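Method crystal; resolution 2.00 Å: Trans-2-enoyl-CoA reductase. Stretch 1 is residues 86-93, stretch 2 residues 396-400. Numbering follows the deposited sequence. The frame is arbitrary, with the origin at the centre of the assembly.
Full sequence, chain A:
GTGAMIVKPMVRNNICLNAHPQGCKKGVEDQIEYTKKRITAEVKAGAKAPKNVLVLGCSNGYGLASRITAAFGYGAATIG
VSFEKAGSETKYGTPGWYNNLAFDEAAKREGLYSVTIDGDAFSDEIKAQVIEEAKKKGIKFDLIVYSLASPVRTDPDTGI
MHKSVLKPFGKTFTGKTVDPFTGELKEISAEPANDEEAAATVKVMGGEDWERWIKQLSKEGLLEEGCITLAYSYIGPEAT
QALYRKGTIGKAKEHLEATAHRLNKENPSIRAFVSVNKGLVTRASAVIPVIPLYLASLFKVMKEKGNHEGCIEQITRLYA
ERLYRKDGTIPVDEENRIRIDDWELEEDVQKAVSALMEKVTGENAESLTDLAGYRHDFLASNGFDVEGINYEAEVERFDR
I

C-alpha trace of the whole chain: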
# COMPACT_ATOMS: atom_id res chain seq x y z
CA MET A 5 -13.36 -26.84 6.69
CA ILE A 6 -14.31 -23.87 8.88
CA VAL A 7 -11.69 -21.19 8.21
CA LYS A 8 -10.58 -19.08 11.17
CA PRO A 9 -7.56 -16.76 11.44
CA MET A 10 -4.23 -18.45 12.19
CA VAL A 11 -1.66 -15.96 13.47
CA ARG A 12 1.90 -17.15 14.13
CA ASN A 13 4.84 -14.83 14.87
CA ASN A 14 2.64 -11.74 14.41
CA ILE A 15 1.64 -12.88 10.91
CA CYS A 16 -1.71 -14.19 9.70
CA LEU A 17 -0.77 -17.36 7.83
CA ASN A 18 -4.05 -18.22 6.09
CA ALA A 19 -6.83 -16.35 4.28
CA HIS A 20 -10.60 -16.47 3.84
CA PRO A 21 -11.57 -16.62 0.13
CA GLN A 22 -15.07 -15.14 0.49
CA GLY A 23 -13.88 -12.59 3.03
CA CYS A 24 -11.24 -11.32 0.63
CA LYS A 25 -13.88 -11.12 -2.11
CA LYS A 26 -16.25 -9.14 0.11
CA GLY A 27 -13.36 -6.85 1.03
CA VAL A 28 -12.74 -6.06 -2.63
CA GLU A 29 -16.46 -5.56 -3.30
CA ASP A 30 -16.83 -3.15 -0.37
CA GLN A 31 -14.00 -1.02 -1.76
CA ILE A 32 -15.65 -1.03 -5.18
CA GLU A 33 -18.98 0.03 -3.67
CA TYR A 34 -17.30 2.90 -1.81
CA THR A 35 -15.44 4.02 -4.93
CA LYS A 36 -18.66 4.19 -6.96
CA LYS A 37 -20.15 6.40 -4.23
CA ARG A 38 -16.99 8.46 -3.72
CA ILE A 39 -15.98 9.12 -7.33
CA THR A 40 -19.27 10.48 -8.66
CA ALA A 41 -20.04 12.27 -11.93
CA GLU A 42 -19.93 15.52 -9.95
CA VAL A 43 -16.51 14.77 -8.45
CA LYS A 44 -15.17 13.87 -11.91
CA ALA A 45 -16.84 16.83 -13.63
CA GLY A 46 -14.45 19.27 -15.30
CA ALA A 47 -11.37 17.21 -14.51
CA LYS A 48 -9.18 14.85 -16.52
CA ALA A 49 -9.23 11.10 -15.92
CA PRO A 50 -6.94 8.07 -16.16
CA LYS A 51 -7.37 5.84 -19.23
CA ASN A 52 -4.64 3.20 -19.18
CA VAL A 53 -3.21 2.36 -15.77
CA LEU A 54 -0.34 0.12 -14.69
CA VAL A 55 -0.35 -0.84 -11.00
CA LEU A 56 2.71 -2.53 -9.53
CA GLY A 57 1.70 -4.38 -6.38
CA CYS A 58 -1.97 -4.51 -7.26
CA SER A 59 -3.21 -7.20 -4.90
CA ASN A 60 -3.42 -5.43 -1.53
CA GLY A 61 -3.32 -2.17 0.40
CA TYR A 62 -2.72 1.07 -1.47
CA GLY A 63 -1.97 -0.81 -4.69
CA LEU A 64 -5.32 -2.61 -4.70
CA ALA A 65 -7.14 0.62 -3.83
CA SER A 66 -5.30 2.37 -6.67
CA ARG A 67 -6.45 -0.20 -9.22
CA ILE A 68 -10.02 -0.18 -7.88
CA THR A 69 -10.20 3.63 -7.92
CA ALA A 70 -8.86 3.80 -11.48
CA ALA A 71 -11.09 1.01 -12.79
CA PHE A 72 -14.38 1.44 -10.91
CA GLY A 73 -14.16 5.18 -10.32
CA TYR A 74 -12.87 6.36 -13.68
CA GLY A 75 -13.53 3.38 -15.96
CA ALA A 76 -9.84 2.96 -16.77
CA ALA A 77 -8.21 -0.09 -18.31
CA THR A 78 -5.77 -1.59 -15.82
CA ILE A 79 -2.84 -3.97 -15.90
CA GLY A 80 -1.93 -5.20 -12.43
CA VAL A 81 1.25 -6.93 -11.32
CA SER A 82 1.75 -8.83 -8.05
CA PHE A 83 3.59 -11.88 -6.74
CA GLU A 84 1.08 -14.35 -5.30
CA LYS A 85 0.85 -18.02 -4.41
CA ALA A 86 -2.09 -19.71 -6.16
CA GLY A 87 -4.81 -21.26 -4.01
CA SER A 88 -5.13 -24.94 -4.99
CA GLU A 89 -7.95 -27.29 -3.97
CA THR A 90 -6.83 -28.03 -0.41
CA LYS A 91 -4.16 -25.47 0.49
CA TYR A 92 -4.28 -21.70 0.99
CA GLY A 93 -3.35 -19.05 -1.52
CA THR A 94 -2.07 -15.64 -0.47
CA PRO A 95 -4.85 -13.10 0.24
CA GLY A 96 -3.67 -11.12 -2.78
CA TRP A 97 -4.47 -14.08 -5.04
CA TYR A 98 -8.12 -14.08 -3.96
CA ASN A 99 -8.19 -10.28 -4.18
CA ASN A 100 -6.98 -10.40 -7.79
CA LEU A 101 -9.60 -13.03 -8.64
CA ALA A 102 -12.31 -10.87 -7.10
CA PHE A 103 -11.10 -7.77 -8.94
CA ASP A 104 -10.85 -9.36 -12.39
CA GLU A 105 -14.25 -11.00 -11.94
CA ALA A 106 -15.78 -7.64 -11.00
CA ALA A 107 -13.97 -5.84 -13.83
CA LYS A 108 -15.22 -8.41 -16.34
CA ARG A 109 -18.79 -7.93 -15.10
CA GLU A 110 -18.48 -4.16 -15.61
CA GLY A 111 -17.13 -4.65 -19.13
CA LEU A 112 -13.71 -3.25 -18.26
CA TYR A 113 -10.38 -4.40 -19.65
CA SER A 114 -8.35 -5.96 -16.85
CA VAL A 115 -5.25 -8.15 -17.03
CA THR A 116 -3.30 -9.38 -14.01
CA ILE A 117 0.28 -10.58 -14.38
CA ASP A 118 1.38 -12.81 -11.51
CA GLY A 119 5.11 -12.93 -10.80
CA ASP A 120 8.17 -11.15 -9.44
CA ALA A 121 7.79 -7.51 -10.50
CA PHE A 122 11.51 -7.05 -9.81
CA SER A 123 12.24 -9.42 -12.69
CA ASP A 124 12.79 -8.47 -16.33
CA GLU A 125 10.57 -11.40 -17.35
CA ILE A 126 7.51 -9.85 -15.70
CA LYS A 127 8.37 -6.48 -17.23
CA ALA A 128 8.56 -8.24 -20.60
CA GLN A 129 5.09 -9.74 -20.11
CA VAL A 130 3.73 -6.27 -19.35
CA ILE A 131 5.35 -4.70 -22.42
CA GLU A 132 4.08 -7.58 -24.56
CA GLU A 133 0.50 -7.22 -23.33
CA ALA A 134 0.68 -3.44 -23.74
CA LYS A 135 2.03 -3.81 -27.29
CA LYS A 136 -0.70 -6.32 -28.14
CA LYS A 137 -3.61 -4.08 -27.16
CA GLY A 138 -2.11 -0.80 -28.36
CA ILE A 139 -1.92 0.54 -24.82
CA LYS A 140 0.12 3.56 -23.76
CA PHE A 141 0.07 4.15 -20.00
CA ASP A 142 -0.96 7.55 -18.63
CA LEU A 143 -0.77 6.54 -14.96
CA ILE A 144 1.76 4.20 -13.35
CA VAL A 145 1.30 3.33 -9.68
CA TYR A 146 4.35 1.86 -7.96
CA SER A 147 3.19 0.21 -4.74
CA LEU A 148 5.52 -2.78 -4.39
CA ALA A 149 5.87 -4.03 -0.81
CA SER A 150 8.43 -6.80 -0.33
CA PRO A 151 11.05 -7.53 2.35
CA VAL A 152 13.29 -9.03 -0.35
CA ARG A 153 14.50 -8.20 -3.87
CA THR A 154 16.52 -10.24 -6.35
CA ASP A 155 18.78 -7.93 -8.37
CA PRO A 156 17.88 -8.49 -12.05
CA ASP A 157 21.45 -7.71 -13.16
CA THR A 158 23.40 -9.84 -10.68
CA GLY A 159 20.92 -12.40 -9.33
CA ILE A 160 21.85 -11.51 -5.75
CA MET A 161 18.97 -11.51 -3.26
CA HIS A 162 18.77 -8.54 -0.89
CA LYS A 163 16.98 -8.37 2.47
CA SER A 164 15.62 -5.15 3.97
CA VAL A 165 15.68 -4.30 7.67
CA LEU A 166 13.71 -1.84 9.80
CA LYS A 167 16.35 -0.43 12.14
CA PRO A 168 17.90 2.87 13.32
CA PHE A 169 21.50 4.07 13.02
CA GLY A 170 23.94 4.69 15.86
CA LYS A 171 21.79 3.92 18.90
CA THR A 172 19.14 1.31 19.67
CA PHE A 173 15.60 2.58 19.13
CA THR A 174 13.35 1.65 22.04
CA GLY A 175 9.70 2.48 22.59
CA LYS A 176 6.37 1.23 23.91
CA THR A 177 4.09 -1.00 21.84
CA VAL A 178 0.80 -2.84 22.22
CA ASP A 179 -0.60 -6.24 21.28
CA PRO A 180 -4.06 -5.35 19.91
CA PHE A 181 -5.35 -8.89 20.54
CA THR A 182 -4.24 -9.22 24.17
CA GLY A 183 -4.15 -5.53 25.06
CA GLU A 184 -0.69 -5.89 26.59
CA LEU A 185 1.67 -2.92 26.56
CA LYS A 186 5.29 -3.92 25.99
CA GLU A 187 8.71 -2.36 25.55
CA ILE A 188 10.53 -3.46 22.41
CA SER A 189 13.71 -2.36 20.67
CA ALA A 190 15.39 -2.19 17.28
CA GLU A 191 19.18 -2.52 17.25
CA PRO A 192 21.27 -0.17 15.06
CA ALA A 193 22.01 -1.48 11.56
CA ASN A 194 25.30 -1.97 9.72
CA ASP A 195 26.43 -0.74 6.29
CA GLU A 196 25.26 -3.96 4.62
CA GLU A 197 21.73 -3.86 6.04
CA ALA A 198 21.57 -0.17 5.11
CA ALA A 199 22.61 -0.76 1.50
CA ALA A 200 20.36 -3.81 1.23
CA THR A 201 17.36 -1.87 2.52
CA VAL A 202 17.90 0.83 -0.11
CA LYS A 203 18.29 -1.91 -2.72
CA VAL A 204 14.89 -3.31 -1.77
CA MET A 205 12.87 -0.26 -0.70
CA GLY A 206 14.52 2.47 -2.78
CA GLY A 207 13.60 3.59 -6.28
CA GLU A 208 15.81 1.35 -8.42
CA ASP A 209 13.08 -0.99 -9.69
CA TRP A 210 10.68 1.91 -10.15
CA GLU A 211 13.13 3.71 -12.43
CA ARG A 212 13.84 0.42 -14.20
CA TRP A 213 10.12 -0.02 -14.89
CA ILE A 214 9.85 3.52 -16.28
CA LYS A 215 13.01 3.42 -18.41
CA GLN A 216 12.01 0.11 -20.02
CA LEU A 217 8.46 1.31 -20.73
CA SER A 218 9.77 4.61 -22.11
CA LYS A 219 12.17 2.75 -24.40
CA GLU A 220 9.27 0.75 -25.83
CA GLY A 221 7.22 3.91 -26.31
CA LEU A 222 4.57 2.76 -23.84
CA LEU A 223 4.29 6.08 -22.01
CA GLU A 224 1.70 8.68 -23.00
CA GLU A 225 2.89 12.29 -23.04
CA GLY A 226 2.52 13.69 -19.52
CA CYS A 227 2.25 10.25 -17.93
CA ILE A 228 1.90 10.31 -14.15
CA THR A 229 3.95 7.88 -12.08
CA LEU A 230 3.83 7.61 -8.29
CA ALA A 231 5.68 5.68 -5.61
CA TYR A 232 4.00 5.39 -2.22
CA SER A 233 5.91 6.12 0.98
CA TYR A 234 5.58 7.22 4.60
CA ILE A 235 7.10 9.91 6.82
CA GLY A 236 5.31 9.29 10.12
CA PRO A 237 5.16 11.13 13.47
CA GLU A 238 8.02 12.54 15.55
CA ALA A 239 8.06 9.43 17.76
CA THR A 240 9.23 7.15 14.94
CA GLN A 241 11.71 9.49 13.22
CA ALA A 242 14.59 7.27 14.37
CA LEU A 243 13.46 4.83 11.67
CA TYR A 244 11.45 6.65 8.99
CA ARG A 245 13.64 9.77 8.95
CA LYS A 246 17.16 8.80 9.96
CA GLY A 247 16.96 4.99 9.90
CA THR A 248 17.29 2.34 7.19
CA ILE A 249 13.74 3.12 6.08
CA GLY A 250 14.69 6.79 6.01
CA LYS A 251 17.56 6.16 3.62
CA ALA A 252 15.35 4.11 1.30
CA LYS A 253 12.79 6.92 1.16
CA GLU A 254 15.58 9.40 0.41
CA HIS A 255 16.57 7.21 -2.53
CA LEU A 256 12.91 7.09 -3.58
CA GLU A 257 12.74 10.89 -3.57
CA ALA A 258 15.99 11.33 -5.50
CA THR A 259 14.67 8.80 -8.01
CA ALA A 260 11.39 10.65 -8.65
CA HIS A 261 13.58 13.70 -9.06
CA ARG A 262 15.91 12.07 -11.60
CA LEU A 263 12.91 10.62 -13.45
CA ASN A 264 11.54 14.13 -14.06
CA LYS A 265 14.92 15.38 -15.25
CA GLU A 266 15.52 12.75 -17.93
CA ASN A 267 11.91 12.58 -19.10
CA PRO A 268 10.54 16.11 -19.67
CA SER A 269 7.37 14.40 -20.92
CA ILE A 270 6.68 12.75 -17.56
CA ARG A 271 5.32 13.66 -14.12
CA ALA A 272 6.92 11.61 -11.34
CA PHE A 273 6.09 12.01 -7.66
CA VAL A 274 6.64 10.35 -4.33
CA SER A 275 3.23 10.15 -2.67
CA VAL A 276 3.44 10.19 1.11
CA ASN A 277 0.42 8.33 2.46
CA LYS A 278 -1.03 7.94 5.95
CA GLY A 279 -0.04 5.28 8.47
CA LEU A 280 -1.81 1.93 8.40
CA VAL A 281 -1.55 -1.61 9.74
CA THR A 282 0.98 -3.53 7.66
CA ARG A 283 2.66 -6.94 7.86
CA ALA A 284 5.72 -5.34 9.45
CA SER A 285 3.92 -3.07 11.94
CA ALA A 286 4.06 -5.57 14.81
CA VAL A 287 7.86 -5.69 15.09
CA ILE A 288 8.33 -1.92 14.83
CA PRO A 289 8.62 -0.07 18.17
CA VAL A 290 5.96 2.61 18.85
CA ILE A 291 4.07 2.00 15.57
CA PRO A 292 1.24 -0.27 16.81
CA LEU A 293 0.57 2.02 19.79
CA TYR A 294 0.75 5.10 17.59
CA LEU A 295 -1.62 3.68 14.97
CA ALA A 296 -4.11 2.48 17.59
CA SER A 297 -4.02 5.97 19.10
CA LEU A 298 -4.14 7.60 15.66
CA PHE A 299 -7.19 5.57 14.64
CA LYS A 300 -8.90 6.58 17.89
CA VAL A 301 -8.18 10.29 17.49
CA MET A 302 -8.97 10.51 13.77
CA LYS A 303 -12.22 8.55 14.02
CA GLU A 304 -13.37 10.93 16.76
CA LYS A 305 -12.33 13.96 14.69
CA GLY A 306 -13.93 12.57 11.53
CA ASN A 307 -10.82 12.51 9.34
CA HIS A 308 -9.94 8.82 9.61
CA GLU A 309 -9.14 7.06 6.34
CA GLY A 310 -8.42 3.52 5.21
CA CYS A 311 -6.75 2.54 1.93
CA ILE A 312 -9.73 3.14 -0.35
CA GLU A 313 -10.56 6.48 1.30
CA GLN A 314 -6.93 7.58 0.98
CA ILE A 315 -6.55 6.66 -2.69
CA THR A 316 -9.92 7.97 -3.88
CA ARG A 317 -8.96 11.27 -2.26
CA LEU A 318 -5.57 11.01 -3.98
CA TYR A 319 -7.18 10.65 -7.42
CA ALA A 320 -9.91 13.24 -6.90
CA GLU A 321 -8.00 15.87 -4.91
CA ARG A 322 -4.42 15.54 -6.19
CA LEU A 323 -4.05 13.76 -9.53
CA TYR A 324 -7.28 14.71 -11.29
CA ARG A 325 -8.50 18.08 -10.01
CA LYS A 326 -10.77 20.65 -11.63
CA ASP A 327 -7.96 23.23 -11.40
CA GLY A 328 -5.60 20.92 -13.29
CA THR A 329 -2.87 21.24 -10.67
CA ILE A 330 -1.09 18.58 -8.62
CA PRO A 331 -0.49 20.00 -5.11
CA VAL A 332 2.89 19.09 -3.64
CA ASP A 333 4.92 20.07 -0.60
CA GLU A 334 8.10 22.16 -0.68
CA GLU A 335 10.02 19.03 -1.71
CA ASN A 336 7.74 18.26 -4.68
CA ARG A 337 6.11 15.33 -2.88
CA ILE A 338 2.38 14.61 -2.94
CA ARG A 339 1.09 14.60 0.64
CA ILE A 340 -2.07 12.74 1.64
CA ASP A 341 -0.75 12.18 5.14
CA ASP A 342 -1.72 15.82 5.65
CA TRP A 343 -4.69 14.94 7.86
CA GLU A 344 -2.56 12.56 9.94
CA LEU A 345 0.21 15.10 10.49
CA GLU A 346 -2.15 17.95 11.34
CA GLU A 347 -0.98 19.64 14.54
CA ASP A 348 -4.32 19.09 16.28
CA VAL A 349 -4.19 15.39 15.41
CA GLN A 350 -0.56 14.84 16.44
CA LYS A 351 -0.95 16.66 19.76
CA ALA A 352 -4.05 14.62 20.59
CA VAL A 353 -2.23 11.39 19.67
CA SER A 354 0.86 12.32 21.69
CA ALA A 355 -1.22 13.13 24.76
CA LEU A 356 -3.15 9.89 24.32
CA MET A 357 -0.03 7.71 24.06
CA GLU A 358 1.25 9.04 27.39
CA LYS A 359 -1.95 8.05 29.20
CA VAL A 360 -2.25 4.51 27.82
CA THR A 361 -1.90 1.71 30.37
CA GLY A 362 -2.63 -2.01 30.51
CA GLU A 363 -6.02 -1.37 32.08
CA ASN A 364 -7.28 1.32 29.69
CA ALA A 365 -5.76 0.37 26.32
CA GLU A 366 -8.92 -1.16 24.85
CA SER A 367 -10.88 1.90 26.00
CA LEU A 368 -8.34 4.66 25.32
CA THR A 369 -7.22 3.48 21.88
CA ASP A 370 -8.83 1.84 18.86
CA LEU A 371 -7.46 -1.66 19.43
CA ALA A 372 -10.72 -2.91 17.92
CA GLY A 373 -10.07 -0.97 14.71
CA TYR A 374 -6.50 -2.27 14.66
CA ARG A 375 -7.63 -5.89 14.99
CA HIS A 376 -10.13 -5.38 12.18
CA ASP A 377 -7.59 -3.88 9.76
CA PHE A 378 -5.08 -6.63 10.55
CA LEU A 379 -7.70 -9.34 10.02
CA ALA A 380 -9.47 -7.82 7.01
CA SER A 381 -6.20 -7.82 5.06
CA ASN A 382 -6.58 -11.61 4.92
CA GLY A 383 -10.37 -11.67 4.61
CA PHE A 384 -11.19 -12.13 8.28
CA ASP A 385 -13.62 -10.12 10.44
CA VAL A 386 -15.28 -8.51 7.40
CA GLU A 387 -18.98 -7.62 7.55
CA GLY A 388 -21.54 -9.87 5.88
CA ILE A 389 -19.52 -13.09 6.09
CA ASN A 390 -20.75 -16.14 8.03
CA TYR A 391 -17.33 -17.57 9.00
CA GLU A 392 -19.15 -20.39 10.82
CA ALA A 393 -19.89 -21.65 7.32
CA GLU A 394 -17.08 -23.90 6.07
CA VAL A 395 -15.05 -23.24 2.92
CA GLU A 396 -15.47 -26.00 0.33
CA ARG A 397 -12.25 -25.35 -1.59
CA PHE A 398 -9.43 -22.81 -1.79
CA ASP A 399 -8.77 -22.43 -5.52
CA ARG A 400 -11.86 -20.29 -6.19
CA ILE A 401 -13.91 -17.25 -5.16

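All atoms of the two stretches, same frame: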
# COMPACT_ATOMS: atom_id res chain seq x y z
N ALA A 86 -0.76 -19.25 -5.76
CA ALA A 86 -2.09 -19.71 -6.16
C ALA A 86 -2.73 -20.59 -5.09
O ALA A 86 -2.04 -21.25 -4.31
CB ALA A 86 -2.02 -20.45 -7.49
N GLY A 87 -4.06 -20.59 -5.05
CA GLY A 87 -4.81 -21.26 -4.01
C GLY A 87 -4.62 -22.76 -3.92
O GLY A 87 -4.12 -23.25 -2.91
N SER A 88 -5.03 -23.47 -4.97
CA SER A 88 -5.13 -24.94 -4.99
C SER A 88 -6.34 -25.46 -4.22
O SER A 88 -6.93 -24.74 -3.40
CB SER A 88 -3.83 -25.63 -4.53
OG SER A 88 -4.12 -26.80 -3.79
N GLU A 89 -6.71 -26.71 -4.49
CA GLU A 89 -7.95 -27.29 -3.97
C GLU A 89 -8.00 -27.41 -2.44
O GLU A 89 -9.04 -27.21 -1.83
CB GLU A 89 -8.20 -28.65 -4.61
CG GLU A 89 -9.43 -29.38 -4.09
CD GLU A 89 -9.67 -30.71 -4.80
OE1 GLU A 89 -9.47 -30.77 -6.03
OE2 GLU A 89 -10.04 -31.69 -4.12
N THR A 90 -6.86 -27.73 -1.83
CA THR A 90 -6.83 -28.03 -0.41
C THR A 90 -5.99 -27.07 0.42
O THR A 90 -6.17 -26.96 1.63
CB THR A 90 -6.34 -29.47 -0.15
OG1 THR A 90 -4.98 -29.60 -0.59
CG2 THR A 90 -7.21 -30.48 -0.89
N LYS A 91 -5.06 -26.37 -0.23
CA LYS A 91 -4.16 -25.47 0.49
C LYS A 91 -4.54 -24.01 0.27
O LYS A 91 -5.34 -23.70 -0.60
CB LYS A 91 -2.71 -25.72 0.08
CG LYS A 91 -2.28 -27.18 0.21
CD LYS A 91 -2.65 -27.74 1.57
CE LYS A 91 -2.39 -29.24 1.65
NZ LYS A 91 -2.90 -29.83 2.91
N TYR A 92 -3.96 -23.12 1.07
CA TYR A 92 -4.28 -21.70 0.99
C TYR A 92 -3.46 -20.98 -0.08
O TYR A 92 -2.30 -21.30 -0.31
CB TYR A 92 -4.01 -21.01 2.33
CG TYR A 92 -4.93 -21.42 3.45
CD1 TYR A 92 -6.21 -20.89 3.55
CD2 TYR A 92 -4.51 -22.32 4.42
CE1 TYR A 92 -7.05 -21.26 4.59
CE2 TYR A 92 -5.34 -22.68 5.46
CZ TYR A 92 -6.61 -22.15 5.54
OH TYR A 92 -7.44 -22.51 6.57
N GLY A 93 -4.08 -20.00 -0.71
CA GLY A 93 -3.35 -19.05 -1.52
C GLY A 93 -3.09 -17.82 -0.67
O GLY A 93 -3.63 -17.71 0.43
N GLU A 396 -15.51 -24.74 1.07
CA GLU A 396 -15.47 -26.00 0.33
C GLU A 396 -14.11 -26.25 -0.31
O GLU A 396 -13.55 -27.34 -0.19
CB GLU A 396 -16.58 -26.02 -0.72
CG GLU A 396 -17.98 -25.88 -0.11
CD GLU A 396 -19.02 -25.45 -1.12
OE1 GLU A 396 -19.76 -24.48 -0.83
OE2 GLU A 396 -19.11 -26.08 -2.20
N ARG A 397 -13.58 -25.25 -1.00
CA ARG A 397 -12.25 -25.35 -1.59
C ARG A 397 -11.54 -23.99 -1.65
O ARG A 397 -12.17 -22.95 -1.45
CB ARG A 397 -12.32 -25.99 -2.98
CG ARG A 397 -13.28 -25.32 -3.95
CD ARG A 397 -13.50 -26.19 -5.17
NE ARG A 397 -12.24 -26.55 -5.82
CZ ARG A 397 -12.09 -27.59 -6.63
NH1 ARG A 397 -13.11 -28.40 -6.88
NH2 ARG A 397 -10.90 -27.84 -7.18
N PHE A 398 -10.24 -24.01 -1.92
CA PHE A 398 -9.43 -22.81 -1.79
C PHE A 398 -8.79 -22.33 -3.10
O PHE A 398 -7.87 -21.52 -3.08
CB PHE A 398 -8.33 -23.02 -0.74
CG PHE A 398 -8.86 -23.35 0.62
CD1 PHE A 398 -9.16 -22.34 1.52
CD2 PHE A 398 -9.05 -24.66 1.01
CE1 PHE A 398 -9.65 -22.64 2.78
CE2 PHE A 398 -9.53 -24.97 2.27
CZ PHE A 398 -9.83 -23.96 3.15
N ASP A 399 -9.29 -22.84 -4.22
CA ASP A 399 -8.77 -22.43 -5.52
C ASP A 399 -9.80 -21.60 -6.29
O ASP A 399 -9.71 -21.48 -7.51
CB ASP A 399 -8.35 -23.65 -6.34
CG ASP A 399 -9.43 -24.71 -6.41
OD1 ASP A 399 -10.31 -24.72 -5.52
OD2 ASP A 399 -9.40 -25.53 -7.34
N ARG A 400 -10.77 -21.04 -5.57
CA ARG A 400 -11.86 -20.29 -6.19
C ARG A 400 -12.44 -19.21 -5.28
O ARG A 400 -12.25 -19.23 -4.06
CB ARG A 400 -12.98 -21.25 -6.62
CG ARG A 400 -12.83 -21.78 -8.03
CD ARG A 400 -13.08 -23.28 -8.10
NE ARG A 400 -12.85 -23.79 -9.45
CZ ARG A 400 -11.65 -24.12 -9.92
NH1 ARG A 400 -10.57 -23.99 -9.16
NH2 ARG A 400 -11.53 -24.59 -11.16

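Two loops, neither in regular helix or strand and more than 300 residues apart in sequence, meet here through one buried phenylalanine and a small charged network. The contact is modest, 384 Å² summed over both sides, and F398 supplies the largest share. Backbone pairing is thin. F398 N donates a weak hydrogen bond to E89 O, 3.4 Å away, and it is the one hydrogen bond between the stretches. S88 O lies 3.1 Å from D399 N, but the angle is too poor for a bond; that pair is proximity without pairing.

The nearest pair of CA atoms across the stretches is G87 CA and D399 CA, 4.4 Å apart. Here the missing side chain is the rule. An ideal CB on G87 would point toward the other loop and fall 2.0 Å from F398 O, a plain clash. With only hydrogens on the carbon, G87 CA instead makes a CA-H...O contact with F398 O at 3.2 Å, so the carbonyl occupies the space a side chain would have taken.

F398 is the anchor. Its CA-to-CB bond points toward stretch 1, and chi1 in m with chi2 at -89° lays the ring alongside the backbone of residues 89 to 91 and the ring of Y92. Much of what it meets is carbonyl oxygen: K91 O is 3.1 Å from F398 CB, T90 O is 3.7 Å from F398 CD2, and E89 O lies at the ring edge, near its plane, where the polarized C-H bonds of an aromatic ring suit an oxygen. T90 and K91 direct their own CA-to-CB bonds away, so they meet the phenylalanine through main chain.

Y92 completes the pocket with its ring. Its CA-to-CB bond runs sideways, yet chi1 in m and chi2 at -79° bring the ring end nearer, until Y92 CE1 is 3.5 Å from F398 CE1. The ring centroids are 4.8 Å apart with planes at 60°, an oblique apolar packing. The hydroxyl is hydrogen-bonded elsewhere in the structure, so the tyrosine can offer carbon here while its polar end is satisfied.

Within stretch 2 the charged groups are paired with one another. R397 takes chi1 p, t at chi2 and m at chi3, folding its guanidinium back to D399, itself p at chi1. R397 NE reaches D399 OD1 at 2.7 Å and R397 NH2 reaches D399 OD2 at 2.8 Å, a two-pronged salt bridge. R400 NH1 adds a second, 2.7 Å from D399 OD2, so one carboxylate serves two arginines.

E89 lies over one face of the guanidinium that D399 holds in its plane. The side chain is extended through t and t; E89 CG lies over that face, and E89 OE1 is 3.5 Å from R397 NH2. The oxygen is well out of the guanidinium plane and no N-H points at it, so this salt bridge is one of charge alone. The in-plane geometry belongs to D399; E89 contributes aliphatic cover and electrostatics.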